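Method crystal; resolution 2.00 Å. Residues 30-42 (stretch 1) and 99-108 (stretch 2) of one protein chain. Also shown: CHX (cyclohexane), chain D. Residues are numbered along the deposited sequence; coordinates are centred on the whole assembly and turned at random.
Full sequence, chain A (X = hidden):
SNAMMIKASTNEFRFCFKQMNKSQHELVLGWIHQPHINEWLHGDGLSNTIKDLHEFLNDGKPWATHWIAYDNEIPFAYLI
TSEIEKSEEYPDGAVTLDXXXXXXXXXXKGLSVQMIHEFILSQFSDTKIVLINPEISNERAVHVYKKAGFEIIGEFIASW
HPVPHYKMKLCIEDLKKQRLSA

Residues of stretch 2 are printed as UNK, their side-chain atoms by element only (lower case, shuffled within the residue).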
# COMPACT_ATOMS: atom_id res chain seq x y z
N GLY A 30 -3.93 13.78 10.11
CA GLY A 30 -2.99 14.87 9.85
C GLY A 30 -2.12 14.51 8.66
O GLY A 30 -1.94 15.31 7.73
N TRP A 31 -1.60 13.28 8.69
CA TRP A 31 -0.72 12.77 7.65
C TRP A 31 -1.29 12.98 6.24
O TRP A 31 -0.60 13.45 5.35
CB TRP A 31 -0.48 11.27 7.84
CG TRP A 31 0.62 10.91 8.80
CD1 TRP A 31 1.51 11.77 9.43
CD2 TRP A 31 0.98 9.60 9.20
NE1 TRP A 31 2.38 11.05 10.20
CE2 TRP A 31 2.10 9.71 10.06
CE3 TRP A 31 0.49 8.32 8.89
CZ2 TRP A 31 2.70 8.59 10.66
CZ3 TRP A 31 1.09 7.21 9.47
CH2 TRP A 31 2.19 7.35 10.36
N ILE A 32 -2.56 12.66 6.06
CA ILE A 32 -3.11 12.64 4.71
C ILE A 32 -3.67 13.99 4.30
O ILE A 32 -4.33 14.11 3.26
CB ILE A 32 -4.17 11.53 4.54
CG1 ILE A 32 -5.40 11.81 5.44
CG2 ILE A 32 -3.53 10.16 4.85
CD1 ILE A 32 -6.49 10.76 5.36
N HIS A 33 -3.40 15.00 5.12
CA HIS A 33 -3.62 16.39 4.74
C HIS A 33 -2.32 17.19 4.52
O HIS A 33 -2.34 18.42 4.38
CB HIS A 33 -4.56 17.07 5.75
CG HIS A 33 -5.97 16.55 5.68
ND1 HIS A 33 -6.41 15.46 6.40
CD2 HIS A 33 -7.03 16.97 4.95
CE1 HIS A 33 -7.68 15.23 6.11
NE2 HIS A 33 -8.08 16.13 5.24
N GLN A 34 -1.19 16.49 4.47
CA GLN A 34 0.08 17.15 4.16
C GLN A 34 0.18 17.40 2.64
O GLN A 34 -0.25 16.54 1.84
CB GLN A 34 1.27 16.32 4.62
CG GLN A 34 1.27 15.91 6.09
CD GLN A 34 2.43 14.98 6.40
OE1 GLN A 34 3.50 15.45 6.76
NE2 GLN A 34 2.25 13.67 6.21
N PRO A 35 0.76 18.56 2.24
CA PRO A 35 0.85 18.85 0.80
C PRO A 35 1.51 17.72 0.01
O PRO A 35 1.01 17.38 -1.08
CB PRO A 35 1.65 20.17 0.73
CG PRO A 35 1.45 20.83 2.07
CD PRO A 35 1.29 19.65 3.07
N HIS A 36 2.57 17.09 0.53
CA HIS A 36 3.23 16.06 -0.28
C HIS A 36 2.34 14.84 -0.54
O HIS A 36 2.50 14.13 -1.55
CB HIS A 36 4.62 15.64 0.25
CG HIS A 36 4.60 14.56 1.30
ND1 HIS A 36 4.50 14.82 2.65
CD2 HIS A 36 4.74 13.21 1.19
CE1 HIS A 36 4.54 13.69 3.33
NE2 HIS A 36 4.70 12.70 2.46
N ILE A 37 1.40 14.62 0.38
CA ILE A 37 0.47 13.54 0.23
C ILE A 37 -0.67 14.02 -0.66
O ILE A 37 -1.14 13.26 -1.54
CB ILE A 37 -0.09 13.02 1.61
CG1 ILE A 37 1.01 12.32 2.45
CG2 ILE A 37 -1.31 12.07 1.36
CD1 ILE A 37 1.73 11.10 1.73
N ASN A 38 -1.14 15.25 -0.42
CA ASN A 38 -2.24 15.80 -1.24
C ASN A 38 -1.91 16.05 -2.71
O ASN A 38 -2.82 16.27 -3.54
CB ASN A 38 -2.85 17.03 -0.59
CG ASN A 38 -3.48 16.69 0.76
OD1 ASN A 38 -3.32 17.43 1.70
ND2 ASN A 38 -4.21 15.56 0.84
N GLU A 39 -0.63 15.97 -3.05
CA GLU A 39 -0.27 15.96 -4.45
C GLU A 39 -0.94 14.81 -5.19
O GLU A 39 -1.27 14.94 -6.37
CB GLU A 39 1.24 15.89 -4.66
CG GLU A 39 1.59 16.15 -6.15
CD GLU A 39 3.06 16.31 -6.40
OE1 GLU A 39 3.87 16.05 -5.48
OE2 GLU A 39 3.40 16.67 -7.56
N TRP A 40 -1.18 13.70 -4.50
CA TRP A 40 -1.61 12.47 -5.14
C TRP A 40 -2.93 11.98 -4.54
O TRP A 40 -3.70 11.25 -5.19
CB TRP A 40 -0.51 11.40 -4.99
CG TRP A 40 0.81 11.91 -5.54
CD1 TRP A 40 1.97 12.14 -4.85
CD2 TRP A 40 1.07 12.28 -6.90
NE1 TRP A 40 2.94 12.63 -5.71
CE2 TRP A 40 2.41 12.73 -6.97
CE3 TRP A 40 0.29 12.30 -8.07
CZ2 TRP A 40 2.99 13.16 -8.16
CZ3 TRP A 40 0.87 12.72 -9.25
CH2 TRP A 40 2.21 13.16 -9.29
N LEU A 41 -3.18 12.38 -3.29
CA LEU A 41 -4.43 12.00 -2.62
C LEU A 41 -5.27 13.22 -2.31
O LEU A 41 -4.92 14.07 -1.49
CB LEU A 41 -4.16 11.17 -1.35
CG LEU A 41 -5.40 10.72 -0.54
CD1 LEU A 41 -6.13 9.59 -1.28
CD2 LEU A 41 -5.01 10.22 0.86
N HIS A 42 -6.41 13.32 -2.98
CA HIS A 42 -7.20 14.58 -2.97
C HIS A 42 -8.58 14.27 -3.49
O HIS A 42 -8.81 13.17 -4.00
CB HIS A 42 -6.56 15.62 -3.90
CG HIS A 42 -6.25 15.07 -5.25
ND1 HIS A 42 -4.97 14.81 -5.68
CD2 HIS A 42 -7.07 14.66 -6.25
CE1 HIS A 42 -5.01 14.28 -6.89
NE2 HIS A 42 -6.27 14.18 -7.26
N UNK A 99 -0.46 2.77 -0.50
CA UNK A 99 0.44 3.17 0.57
C UNK A 99 0.85 4.63 0.50
O UNK A 99 0.92 5.22 -0.59
c UNK A 99 1.66 2.24 0.63
c UNK A 99 3.82 3.16 -0.19
c UNK A 99 2.62 2.29 -0.55
c UNK A 99 3.12 0.89 -0.95
N UNK A 100 1.15 5.17 1.68
CA UNK A 100 1.45 6.56 1.87
C UNK A 100 2.59 6.66 2.87
O UNK A 100 2.43 6.33 4.06
c UNK A 100 -2.41 7.68 -0.37
c UNK A 100 -3.30 6.66 -0.07
c UNK A 100 0.21 7.29 2.40
c UNK A 100 -1.29 7.89 0.44
c UNK A 100 -1.92 6.04 1.85
c UNK A 100 -3.06 5.82 1.04
c UNK A 100 -1.03 7.07 1.55
N UNK A 101 3.76 7.08 2.39
CA UNK A 101 4.86 7.34 3.30
C UNK A 101 4.67 8.78 3.79
O UNK A 101 4.90 9.73 3.04
c UNK A 101 7.41 7.40 3.74
c UNK A 101 6.18 4.68 2.58
c UNK A 101 6.30 7.21 2.65
c UNK A 101 6.47 5.93 1.85
N UNK A 102 4.31 8.92 5.06
CA UNK A 102 3.81 10.18 5.58
C UNK A 102 4.82 11.03 6.33
O UNK A 102 4.55 12.20 6.58
s UNK A 102 1.27 9.11 5.51
c UNK A 102 2.61 9.89 6.48
N UNK A 103 5.97 10.45 6.68
CA UNK A 103 7.08 11.22 7.27
C UNK A 103 8.10 11.49 6.18
O UNK A 103 8.55 10.55 5.51
n UNK A 103 9.16 10.51 11.05
n UNK A 103 8.57 11.16 13.17
c UNK A 103 9.45 11.15 12.18
c UNK A 103 7.76 10.45 8.41
c UNK A 103 7.90 9.77 10.81
c UNK A 103 7.02 10.44 9.74
n UNK A 103 10.61 11.76 12.32
N UNK A 104 8.48 12.76 5.99
CA UNK A 104 9.43 13.10 4.93
C UNK A 104 10.80 12.43 5.09
O UNK A 104 11.47 12.15 4.11
c UNK A 104 8.22 14.96 2.72
c UNK A 104 8.46 15.39 4.15
c UNK A 104 9.63 14.63 4.78
c UNK A 104 8.72 16.89 4.22
N UNK A 105 11.19 12.13 6.33
CA UNK A 105 12.48 11.51 6.58
C UNK A 105 12.44 10.02 6.27
O UNK A 105 13.44 9.31 6.40
c UNK A 105 11.94 11.63 9.12
o UNK A 105 10.73 11.54 8.83
o UNK A 105 12.33 11.60 10.31
c UNK A 105 13.00 11.83 8.01
N UNK A 106 11.29 9.54 5.79
CA UNK A 106 11.17 8.11 5.47
C UNK A 106 10.96 7.80 4.00
O UNK A 106 10.67 6.67 3.65
c UNK A 106 11.06 5.86 8.06
c UNK A 106 10.64 8.13 8.71
o UNK A 106 12.06 6.24 11.53
c UNK A 106 10.59 7.14 7.73
c UNK A 106 10.08 7.44 6.34
c UNK A 106 11.59 6.56 10.29
c UNK A 106 11.57 5.57 9.32
c UNK A 106 11.13 7.85 10.00
N UNK A 107 11.13 8.81 3.14
CA UNK A 107 10.70 8.73 1.74
C UNK A 107 11.70 8.09 0.75
O UNK A 107 11.40 7.92 -0.45
c UNK A 107 10.30 10.16 1.28
c UNK A 107 7.97 10.67 1.87
c UNK A 107 11.37 10.85 0.41
c UNK A 107 8.87 10.19 0.80
N UNK A 108 12.86 7.70 1.28
CA UNK A 108 13.93 7.13 0.47
C UNK A 108 13.40 6.00 -0.38
O UNK A 108 12.59 5.21 0.07
C1 CHX D . -1.06 6.79 -4.37
C2 CHX D . -0.66 6.12 -3.05
C3 CHX D . -1.06 4.64 -3.02
C4 CHX D . -0.28 3.83 -4.07
C5 CHX D . 0.06 4.66 -5.33
C6 CHX D . -0.89 5.84 -5.58

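Position 99 carries four side-chain carbons, forked at the second, on a buried strand residue. None of them reaches stretch 1, while the backbone O lies 3.1 Å from C2 of the cyclohexane. The fork at the second carbon makes it Leu99.

Position 100 has one carbon followed by a ring of six carbons with no heteroatom. CA-to-CB points toward stretch 1; CB is 4.2 Å from CD1 of Ile37, and a ring carbon comes within 3.8 Å of CD2 of Leu41. This is Phe100, and that ring carbon is CE1. C3 of the cyclohexane lies over one face of the ring, so the same aromatic serves both the ligand and the protein contact.

Position 101 shows four carbons forked at the first, one arm two carbons long. Its CA-to-CB bond points away from stretch 1, as strand alternation predicts. The branching gives Ile101. Its contribution comes from the backbone: NE2 of His36 donates a nearly straight hydrogen bond to O of Ile101 at 3.0 Å.

Position 102 has one carbon and one sulfur, and its CA-to-CB bond points toward stretch 1. CB sits 3.2 Å from CD2 of Trp31, over the face of the indole, and the sulfur is 4.3 Å from CD1 of Ile37. A lone sulfur after CB means Cys102, the residue most covered by stretch 1. CA of Trp31 and CA of Cys102 are 5.6 Å apart, the closest such pair. Its O accepts a hydrogen bond from NE2 of Gln34 at 2.8 Å.

Position 103 carries three carbons, a nitrogen, then a carbon bearing two more nitrogens, and CA-to-CB points away. The guanidinium identifies Arg103.

Position 104 has four carbons forked at the second. CA-to-CB points sideways, but the end comes nearer, and one terminal carbon lies 3.7 Å from ND1 of His36, over the imidazole face. It is Leu104, exposed, and that carbon is CD2.

Position 105 has two carbons, the second carrying two oxygens, out of reach of stretch 1. This is Asp105; its OD2 pairs with NH2 of Arg103 in a 2.7 Å salt bridge that braces the loop internally.

Position 106 has one carbon and a six-carbon ring bearing one oxygen: Tyr106, buried but out of reach, its hydroxyl hydrogen-bonded elsewhere in the structure.

Position 107 has four carbons forked at the first, with one arm two carbons long. Its end is 3.9 Å from NE2 of His36. It is Ile107, and the atom is CD1.

Position 108 has no side-chain atoms and precedes a helix as its N-cap: Gly108.

The contact pairs apolar packing with two directed bonds. Trp31, Ile37 and Leu41 pack against Phe100 and Cys102, while Gln34 and His36 donate to consecutive carbonyls where the strand gives way to loop. Gln34 NE2 also donates to O of Trp31 at 3.0 Å, tying the turn to the bond it makes across. Side chains fill the interface, and two side-chain donors meet consecutive backbone acceptors.

Stretch 2, residues 99-108: LFICRLDYIG
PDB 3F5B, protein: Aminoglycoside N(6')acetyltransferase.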